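Local atomic coordinates of 2-(acetamidomethylene)succinate hydrolase (Mesorhizobium loti, PDB entry 3KXP), a protein that catalyses the last step of vitamin B6 degradation, hydrolysing (E)-2-(acetamidomethylene)succinate to succinic semialdehyde, acetate, ammonia and carbon dioxide. Residues G144-V149 with L243-V248; V162-F167 with P249-V254; V258-G263 with A272-T277; V287-A292 with E298-I303. One frame throughout, in Å; residues are numbered along the deposited sequence.

Contact 1 (G144-V149 with L243-V248)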
# COMPACT_ATOMS: atom_id res chain seq x y z
N GLY A 144 1.22 6.38 -18.79
CA GLY A 144 -0.07 6.45 -18.12
C GLY A 144 0.09 6.76 -16.63
O GLY A 144 -0.65 7.58 -16.09
N ALA A 145 1.06 6.11 -15.98
CA ALA A 145 1.30 6.34 -14.55
C ALA A 145 1.70 7.79 -14.31
O ALA A 145 1.17 8.45 -13.41
CB ALA A 145 2.40 5.40 -14.04
N ARG A 146 2.63 8.29 -15.10
CA ARG A 146 3.07 9.68 -14.97
C ARG A 146 1.86 10.61 -15.15
O ARG A 146 1.67 11.55 -14.39
CB ARG A 146 4.15 9.99 -16.00
CG ARG A 146 4.59 11.43 -16.02
CD ARG A 146 3.75 12.24 -16.99
NE ARG A 146 4.64 12.98 -17.87
CZ ARG A 146 4.42 13.23 -19.15
NH1 ARG A 146 3.31 12.80 -19.74
NH2 ARG A 146 5.33 13.88 -19.85
N ASN A 147 1.03 10.31 -16.14
CA ASN A 147 -0.15 11.12 -16.41
C ASN A 147 -1.14 11.08 -15.25
O ASN A 147 -1.65 12.12 -14.84
CB ASN A 147 -0.84 10.66 -17.70
CG ASN A 147 0.00 10.93 -18.93
OD1 ASN A 147 0.93 11.74 -18.89
ND2 ASN A 147 -0.31 10.26 -20.04
N SER A 148 -1.41 9.89 -14.73
CA SER A 148 -2.36 9.76 -13.63
C SER A 148 -1.96 10.50 -12.37
O SER A 148 -2.79 11.17 -11.75
CB SER A 148 -2.60 8.29 -13.30
OG SER A 148 -3.27 7.64 -14.37
N VAL A 149 -0.70 10.40 -11.96
CA VAL A 149 -0.26 11.09 -10.76
C VAL A 149 -0.32 12.60 -10.95
O VAL A 149 -0.66 13.34 -10.02
CB VAL A 149 1.17 10.65 -10.36
CG1 VAL A 149 1.62 11.40 -9.11
CG2 VAL A 149 1.20 9.14 -10.12
N LEU A 243 8.58 13.21 -21.39
CA LEU A 243 8.75 12.32 -20.25
C LEU A 243 9.95 12.68 -19.38
O LEU A 243 10.09 12.18 -18.27
CB LEU A 243 8.87 10.87 -20.72
CG LEU A 243 7.60 10.24 -21.29
CD1 LEU A 243 7.88 8.83 -21.76
CD2 LEU A 243 6.52 10.24 -20.23
N ARG A 244 10.81 13.57 -19.89
CA ARG A 244 11.99 14.00 -19.16
C ARG A 244 11.71 15.08 -18.12
O ARG A 244 12.57 15.39 -17.30
CB ARG A 244 13.04 14.55 -20.14
CG ARG A 244 13.71 13.51 -21.02
CD ARG A 244 14.68 14.20 -21.97
NE ARG A 244 15.91 13.43 -22.15
CZ ARG A 244 16.00 12.32 -22.87
NH1 ARG A 244 14.93 11.85 -23.50
NH2 ARG A 244 17.15 11.69 -22.96
N SER A 245 10.52 15.66 -18.16
CA SER A 245 10.20 16.74 -17.22
C SER A 245 10.18 16.30 -15.76
O SER A 245 9.94 15.14 -15.44
CB SER A 245 8.86 17.39 -17.60
OG SER A 245 7.81 16.45 -17.61
N ASP A 246 10.46 17.26 -14.89
CA ASP A 246 10.51 17.04 -13.46
C ASP A 246 9.15 16.58 -12.93
O ASP A 246 8.15 17.28 -13.05
CB ASP A 246 10.94 18.34 -12.76
CG ASP A 246 11.21 18.16 -11.27
OD1 ASP A 246 11.34 17.00 -10.82
OD2 ASP A 246 11.31 19.18 -10.56
N LEU A 247 9.14 15.38 -12.35
CA LEU A 247 7.92 14.79 -11.82
C LEU A 247 7.82 14.92 -10.29
O LEU A 247 6.84 14.49 -9.69
CB LEU A 247 7.88 13.30 -12.22
CG LEU A 247 6.53 12.59 -12.12
CD1 LEU A 247 5.47 13.37 -12.91
CD2 LEU A 247 6.66 11.17 -12.66
N VAL A 248 8.82 15.54 -9.68
CA VAL A 248 8.86 15.73 -8.23
C VAL A 248 7.65 16.49 -7.68
O VAL A 248 7.02 16.04 -6.72
CB VAL A 248 10.17 16.45 -7.80
CG1 VAL A 248 10.12 16.83 -6.32
CG2 VAL A 248 11.36 15.55 -8.05
O HOH W 1 7.40 13.77 -17.22
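R146 puts its CG anti to the backbone N (chi1 175°), and L247 does the same with its own CG (chi1 -163°). These torsions turn the two side chains against each other where the helix that carries R146 faces segment 243-248. The helix is 143-154 of the alpha/beta hydrolase fold. It starts just after S142, inferred to be the nucleophile, and G144 fits the GxSxG pattern of a nucleophile elbow. The aliphatic part of R146 meets L247, with CG of R146 3.8 Å from CD1 of L247. Beyond that point the arginine chain bends at chi2 and chi3, and its guanidinium turns to L243. CD2 of L243 sits over the centre of one face of this group, 3.8 Å from CZ of R146. Bonds in the guanidinium plane limit its rotation. NH1 of R146 donates to OD1 of N147 at 2.7 Å, in the carbonyl plane of that amide. N147 in turn gives its ND2 to Q102. NH2 of R146 makes a weak bond to the carbonyl of G242, just before the segment. L243 also touches L143 of the helix, a chloride-binding residue. One water links the two segments. It accepts from NE of R146 at 2.9 Å and donates to OG of S245 at 2.7 Å. That serine hydroxyl is also bonded to O of G242.

Contact 2 (V162-F167 with P249-V254)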
# COMPACT_ATOMS: atom_id res chain seq x y z
N VAL A 162 -4.70 6.38 -7.19
CA VAL A 162 -3.88 6.02 -8.33
C VAL A 162 -2.98 4.82 -8.08
O VAL A 162 -2.43 4.66 -7.00
CB VAL A 162 -2.95 7.18 -8.73
CG1 VAL A 162 -2.10 6.77 -9.92
CG2 VAL A 162 -3.76 8.41 -9.04
N VAL A 163 -2.85 4.00 -9.11
CA VAL A 163 -1.95 2.86 -9.06
C VAL A 163 -0.94 3.22 -10.15
O VAL A 163 -1.20 3.02 -11.34
CB VAL A 163 -2.65 1.54 -9.44
CG1 VAL A 163 -1.63 0.44 -9.56
CG2 VAL A 163 -3.70 1.17 -8.38
N ALA A 164 0.19 3.78 -9.73
CA ALA A 164 1.26 4.20 -10.64
C ALA A 164 2.25 3.07 -10.93
O ALA A 164 3.20 2.85 -10.17
CB ALA A 164 1.99 5.39 -10.04
N ILE A 165 2.04 2.37 -12.04
CA ILE A 165 2.90 1.26 -12.42
C ILE A 165 4.15 1.63 -13.23
O ILE A 165 4.06 1.95 -14.41
CB ILE A 165 2.12 0.20 -13.24
CG1 ILE A 165 0.90 -0.29 -12.44
CG2 ILE A 165 3.04 -0.97 -13.59
CD1 ILE A 165 0.07 -1.35 -13.16
N ASP A 166 5.29 1.59 -12.56
CA ASP A 166 6.61 1.85 -13.15
C ASP A 166 6.96 3.21 -13.74
O ASP A 166 7.40 3.29 -14.90
CB ASP A 166 6.93 0.76 -14.18
CG ASP A 166 8.33 0.20 -14.01
OD1 ASP A 166 8.60 -0.40 -12.94
OD2 ASP A 166 9.17 0.36 -14.92
N PHE A 167 6.78 4.27 -12.96
CA PHE A 167 7.15 5.61 -13.39
C PHE A 167 7.10 6.55 -12.21
O PHE A 167 6.03 6.99 -11.78
CB PHE A 167 6.27 6.14 -14.52
CG PHE A 167 6.93 7.23 -15.32
CD1 PHE A 167 7.16 8.48 -14.75
CD2 PHE A 167 7.41 6.98 -16.59
CE1 PHE A 167 7.87 9.47 -15.45
CE2 PHE A 167 8.12 7.96 -17.30
CZ PHE A 167 8.35 9.21 -16.73
N PRO A 249 7.30 17.64 -8.27
CA PRO A 249 6.14 18.41 -7.79
C PRO A 249 4.86 17.57 -7.73
O PRO A 249 4.10 17.64 -6.77
CB PRO A 249 6.04 19.55 -8.79
CG PRO A 249 7.48 19.78 -9.17
CD PRO A 249 8.00 18.37 -9.35
N ALA A 250 4.64 16.76 -8.77
CA ALA A 250 3.46 15.91 -8.84
C ALA A 250 3.41 14.87 -7.71
O ALA A 250 2.35 14.65 -7.12
CB ALA A 250 3.39 15.23 -10.19
N TYR A 251 4.52 14.21 -7.42
CA TYR A 251 4.50 13.24 -6.34
C TYR A 251 4.50 13.94 -4.98
O TYR A 251 3.89 13.47 -4.03
CB TYR A 251 5.70 12.28 -6.42
CG TYR A 251 5.43 11.04 -7.24
CD1 TYR A 251 5.43 11.08 -8.63
CD2 TYR A 251 5.22 9.81 -6.62
CE1 TYR A 251 5.23 9.92 -9.39
CE2 TYR A 251 5.02 8.65 -7.37
CZ TYR A 251 5.03 8.71 -8.75
OH TYR A 251 4.88 7.56 -9.49
N ARG A 252 5.19 15.07 -4.90
CA ARG A 252 5.24 15.83 -3.66
C ARG A 252 3.88 16.42 -3.27
O ARG A 252 3.52 16.45 -2.09
CB ARG A 252 6.25 16.97 -3.79
CG ARG A 252 6.36 17.87 -2.57
CD ARG A 252 7.04 19.17 -2.94
NE ARG A 252 6.24 19.88 -3.94
CZ ARG A 252 6.73 20.71 -4.84
NH1 ARG A 252 8.04 20.96 -4.89
NH2 ARG A 252 5.92 21.29 -5.72
N ASP A 253 3.11 16.86 -4.26
CA ASP A 253 1.83 17.50 -3.95
C ASP A 253 0.55 16.67 -4.02
O ASP A 253 -0.50 17.12 -3.56
CB ASP A 253 1.66 18.76 -4.81
CG ASP A 253 2.90 19.65 -4.77
OD1 ASP A 253 3.54 19.77 -3.70
OD2 ASP A 253 3.24 20.25 -5.82
N VAL A 254 0.62 15.46 -4.57
CA VAL A 254 -0.58 14.64 -4.68
C VAL A 254 -1.17 14.35 -3.30
O VAL A 254 -0.48 13.84 -2.42
CB VAL A 254 -0.31 13.31 -5.46
CG1 VAL A 254 0.69 12.44 -4.71
CG2 VAL A 254 -1.62 12.57 -5.68
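Y251 brings its phenol end over the methyl of A164, with OH of Y251 3.7 Å from CB of A164. The alanine belongs to strand 159-165 of the alpha/beta hydrolase sheet, and the tyrosine to helix 248-253. In this fold the catalytic acid can follow such a strand, and D166, inferred to be an active-site residue, comes directly after it. The main bond is made one residue further on. OH of Y251 donates to the carbonyl O of F167 at 2.6 Å. This oxygen lies at the edge of the phenol ring, near its plane. The hydroxyl comes in at a C=O...O angle of 140°, tilted 24° from the carbonyl plane. With chi1 at -90°, the ring carries its hydroxyl to the loop, although the CB of Y251 does not point at the strand. Both partners are buried, and the bond ties the helix to the chain just past D166. A phenylalanine in place of Y251 would probably leave the carbonyl of F167 without this donor and the loop after D166 less firmly held. D166 itself points away from the helix. Its OD2 accepts from ND1 of H294 and from S266, and its OD1 from the backbone N of G263. The F167 ring packs on S142, the inferred nucleophile. On the outer side of the helix, R252 grips the carboxylate of its neighbour D253 side-on with two nitrogens. NE of R252 is 2.7 Å from OD1 of D253, and NH2 of R252 is 2.9 Å from OD2 of D253.

Contact 3 (V258-G263 with A272-T277); sequences VLIVRG and AALAKT
I260 and L274 run past each other in opposite directions, touching through their branches. CG2 of I260 meets CD1 of L274 at 3.7 Å. The other arm of the isoleucine goes to T277. CD1 of I260 lies 3.8 Å from CG2 of T277, and the two side chains meet at a slant. The chi1 of I260, -58°, sets CG1 anti to the carbonyl carbon and CG2 anti to the backbone N, and each branch thus serves a different helix residue. Strand 258-263 and helix 271-280 begin a beta-alpha-beta unit that ends in strand 286-289. The two short segments run nearly antiparallel, at 166°, with their axes 10.4 Å apart at closest approach. T277 turns its methyl to the strand and its hydroxyl back to the helix. OG1 of T277 donates to O of A273 at 2.9 Å. The same carbonyl takes the backbone N of T277, and the two donors reach it from opposite faces of its plane. A serine in place of T277 would lack this methyl and would probably open a gap beside I260 CD1. R262 passes the start of the L274 side chain, with CD of R262 4.1 Å from CB of L274. Beyond CD the chain bends at chi3 (89°), and NH1 of R262 donates to the carbonyl of V269, in the connection between strand and helix. R262 also touches D166, inferred to be in the active site.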
# COMPACT_ATOMS: atom_id res chain seq x y z
N VAL A 258 -1.84 6.90 -3.47
CA VAL A 258 -1.07 6.46 -4.63
C VAL A 258 -0.24 5.23 -4.29
O VAL A 258 0.59 5.25 -3.38
CB VAL A 258 -0.14 7.57 -5.14
CG1 VAL A 258 0.72 7.04 -6.31
CG2 VAL A 258 -0.96 8.77 -5.58
N LEU A 259 -0.47 4.14 -5.01
CA LEU A 259 0.28 2.92 -4.80
C LEU A 259 1.39 2.92 -5.85
O LEU A 259 1.12 3.06 -7.04
CB LEU A 259 -0.61 1.70 -5.01
CG LEU A 259 0.11 0.34 -4.99
CD1 LEU A 259 0.52 -0.01 -3.56
CD2 LEU A 259 -0.82 -0.74 -5.55
N ILE A 260 2.63 2.78 -5.41
CA ILE A 260 3.75 2.77 -6.35
C ILE A 260 4.13 1.33 -6.65
O ILE A 260 4.42 0.55 -5.73
CB ILE A 260 4.98 3.49 -5.78
CG1 ILE A 260 4.63 4.94 -5.43
CG2 ILE A 260 6.10 3.47 -6.80
CD1 ILE A 260 5.75 5.68 -4.71
N VAL A 261 4.12 0.96 -7.92
CA VAL A 261 4.48 -0.39 -8.32
C VAL A 261 5.71 -0.33 -9.21
O VAL A 261 5.72 0.42 -10.19
CB VAL A 261 3.34 -1.09 -9.08
CG1 VAL A 261 3.80 -2.45 -9.56
CG2 VAL A 261 2.13 -1.24 -8.17
N ARG A 262 6.74 -1.08 -8.85
CA ARG A 262 7.95 -1.12 -9.66
C ARG A 262 8.29 -2.56 -10.00
O ARG A 262 8.00 -3.47 -9.23
CB ARG A 262 9.17 -0.53 -8.93
CG ARG A 262 10.41 -0.46 -9.84
CD ARG A 262 11.70 -0.12 -9.13
NE ARG A 262 12.36 -1.34 -8.66
CZ ARG A 262 13.42 -1.91 -9.22
NH1 ARG A 262 13.99 -1.39 -10.30
NH2 ARG A 262 13.90 -3.02 -8.70
N GLY A 263 8.89 -2.75 -11.16
CA GLY A 263 9.30 -4.09 -11.55
C GLY A 263 10.70 -4.27 -11.01
O GLY A 263 11.52 -3.34 -11.09
N ALA A 272 17.33 2.72 -7.23
CA ALA A 272 17.78 3.98 -6.64
C ALA A 272 16.69 5.04 -6.81
O ALA A 272 16.42 5.82 -5.90
CB ALA A 272 19.09 4.44 -7.30
N ALA A 273 16.07 5.05 -7.99
CA ALA A 273 14.99 6.01 -8.26
C ALA A 273 13.82 5.79 -7.30
O ALA A 273 13.27 6.75 -6.76
CB ALA A 273 14.53 5.88 -9.71
N LEU A 274 13.43 4.53 -7.09
CA LEU A 274 12.31 4.24 -6.19
C LEU A 274 12.67 4.63 -4.77
O LEU A 274 11.82 5.12 -4.03
CB LEU A 274 11.94 2.76 -6.21
CG LEU A 274 10.84 2.39 -5.19
CD1 LEU A 274 9.53 3.11 -5.54
CD2 LEU A 274 10.60 0.89 -5.17
N ALA A 275 13.92 4.42 -4.38
CA ALA A 275 14.37 4.76 -3.03
C ALA A 275 14.23 6.27 -2.77
O ALA A 275 13.79 6.67 -1.69
CB ALA A 275 15.82 4.32 -2.83
N LYS A 276 14.61 7.09 -3.75
CA LYS A 276 14.51 8.54 -3.60
C LYS A 276 13.05 8.95 -3.55
O LYS A 276 12.66 9.81 -2.75
CB LYS A 276 15.21 9.24 -4.77
CG LYS A 276 16.69 8.93 -4.88
CD LYS A 276 17.29 9.53 -6.14
CE LYS A 276 18.73 9.06 -6.34
NZ LYS A 276 19.33 9.59 -7.60
N THR A 277 12.24 8.34 -4.41
CA THR A 277 10.81 8.63 -4.45
C THR A 277 10.20 8.37 -3.07
O THR A 277 9.51 9.22 -2.52
CB THR A 277 10.08 7.76 -5.50
OG1 THR A 277 10.64 7.99 -6.80
CG2 THR A 277 8.59 8.11 -5.54

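Contact 4 (V287-A292 with E298-I303); sequences VVVPGA and EVSPEI
V289 faces I303 from strand 286-289, and a type II beta turn runs from V289 to A292. Its third residue, G291, has a positive phi of 77°, a value that favours glycine. The closing bond of the turn, from A292 N to V289 O, is weak. Across from it the chain leaves helix 296-299 at S300 and starts helix 301-313. S300 occupies the N-cap position but makes no capping bond with its side chain. In the alpha/beta hydrolase fold this is the region of the catalytic histidine, and here H294, inferred to be an active-site residue, lies in the link between the two segments. The CA atoms come nearest at A292 and V299, 5.9 Å apart. V289 and I303 are 7.1 Å apart by the same measure. The contact is mainly apolar. CG1 of V289 is anti to the backbone N (chi1 -171°) and takes up the middle. CG1 of V289 lies 3.9 Å from CG2 of I303, and the isoleucine CD1 is almost as near. CG1 of V289 also reaches CB of S300 at 3.5 Å. V299 turns CG1 to the turn, 4.0 Å from O of G291. The backbone of the turn is also held to the loop after strand 258-263, as G291 N donates to the carboxylate of E264. P290 packs on P282 of the second subunit. The hydroxyl of S300 rests against two aliphatic groups, with OG of S300 3.3 Å from CB of A292 and 3.5 Å from CG1 of V289.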
# COMPACT_ATOMS: atom_id res chain seq x y z
N VAL A 287 5.02 -1.43 -3.81
CA VAL A 287 5.00 -2.83 -4.23
C VAL A 287 6.09 -3.02 -5.29
O VAL A 287 6.13 -2.29 -6.28
CB VAL A 287 3.63 -3.23 -4.82
CG1 VAL A 287 3.74 -4.51 -5.63
CG2 VAL A 287 2.60 -3.42 -3.71
N VAL A 288 6.99 -3.99 -5.07
CA VAL A 288 8.08 -4.30 -6.00
C VAL A 288 7.79 -5.73 -6.48
O VAL A 288 7.80 -6.67 -5.70
CB VAL A 288 9.48 -4.24 -5.32
CG1 VAL A 288 10.57 -4.65 -6.31
CG2 VAL A 288 9.77 -2.83 -4.83
N VAL A 289 7.52 -5.87 -7.78
CA VAL A 289 7.18 -7.17 -8.34
C VAL A 289 8.38 -7.98 -8.81
O VAL A 289 9.08 -7.60 -9.75
CB VAL A 289 6.17 -7.01 -9.51
CG1 VAL A 289 5.65 -8.37 -9.95
CG2 VAL A 289 5.01 -6.10 -9.07
N PRO A 290 8.63 -9.13 -8.16
CA PRO A 290 9.75 -10.01 -8.51
C PRO A 290 9.55 -10.64 -9.88
O PRO A 290 8.43 -10.98 -10.26
CB PRO A 290 9.72 -11.07 -7.40
CG PRO A 290 9.02 -10.37 -6.26
CD PRO A 290 7.93 -9.62 -6.97
N GLY A 291 10.64 -10.78 -10.62
CA GLY A 291 10.57 -11.37 -11.94
C GLY A 291 10.04 -10.45 -13.03
O GLY A 291 10.04 -10.82 -14.21
N ALA A 292 9.60 -9.25 -12.66
CA ALA A 292 9.06 -8.29 -13.62
C ALA A 292 10.02 -7.17 -13.99
O ALA A 292 10.75 -6.65 -13.13
CB ALA A 292 7.76 -7.69 -13.09
N GLU A 298 1.88 -6.67 -17.75
CA GLU A 298 1.85 -7.71 -18.77
C GLU A 298 2.70 -8.93 -18.39
O GLU A 298 2.32 -10.07 -18.67
CB GLU A 298 2.32 -7.13 -20.12
CG GLU A 298 1.25 -6.28 -20.82
CD GLU A 298 1.80 -5.39 -21.92
OE1 GLU A 298 2.43 -4.36 -21.60
OE2 GLU A 298 1.60 -5.71 -23.11
N VAL A 299 3.83 -8.70 -17.74
CA VAL A 299 4.73 -9.78 -17.36
C VAL A 299 4.31 -10.50 -16.07
O VAL A 299 4.57 -11.69 -15.92
CB VAL A 299 6.19 -9.26 -17.22
CG1 VAL A 299 7.13 -10.41 -16.88
CG2 VAL A 299 6.64 -8.59 -18.52
N SER A 300 3.67 -9.79 -15.15
CA SER A 300 3.23 -10.39 -13.88
C SER A 300 1.77 -10.04 -13.60
O SER A 300 1.47 -9.33 -12.64
CB SER A 300 4.09 -9.88 -12.72
OG SER A 300 5.47 -10.05 -12.99
N PRO A 301 0.85 -10.54 -14.44
CA PRO A 301 -0.59 -10.27 -14.28
C PRO A 301 -1.22 -10.62 -12.94
O PRO A 301 -2.04 -9.86 -12.42
CB PRO A 301 -1.21 -11.05 -15.45
CG PRO A 301 -0.25 -12.19 -15.65
CD PRO A 301 1.09 -11.50 -15.53
N GLU A 302 -0.86 -11.77 -12.37
CA GLU A 302 -1.44 -12.19 -11.09
C GLU A 302 -1.03 -11.30 -9.94
O GLU A 302 -1.88 -10.76 -9.23
CB GLU A 302 -1.07 -13.64 -10.77
CG GLU A 302 -1.57 -14.65 -11.79
CD GLU A 302 -3.06 -14.51 -12.05
OE1 GLU A 302 -3.85 -14.48 -11.08
OE2 GLU A 302 -3.45 -14.44 -13.24
N ILE A 303 0.27 -11.13 -9.75
CA ILE A 303 0.77 -10.30 -8.67
C ILE A 303 0.28 -8.86 -8.81
O ILE A 303 -0.03 -8.19 -7.82
CB ILE A 303 2.30 -10.33 -8.62
CG1 ILE A 303 2.78 -11.77 -8.47
CG2 ILE A 303 2.81 -9.49 -7.45
CD1 ILE A 303 4.30 -11.92 -8.57

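In the fold
From the N terminus, helix 143-154 opens contact 1 and strand 159-165 opens contact 2 before either closes. Contact 1 then closes at segment 243-248 and contact 2 at helix 248-253, so the two cross. They touch where F167 packs against both R146 and L247. Contacts 3 and 4 follow in series, each closing a short loop. Strands 159-165, 258-263 and 286-289 are successive parallel neighbours in the sheet, which joins contacts 2, 3 and 4. Y251 of contact 2 also packs on T277 of contact 3, and L274 of contact 3 on V288 of contact 4. Contacts 1 and 4 lie farthest apart, with centres about 21 Å from each other.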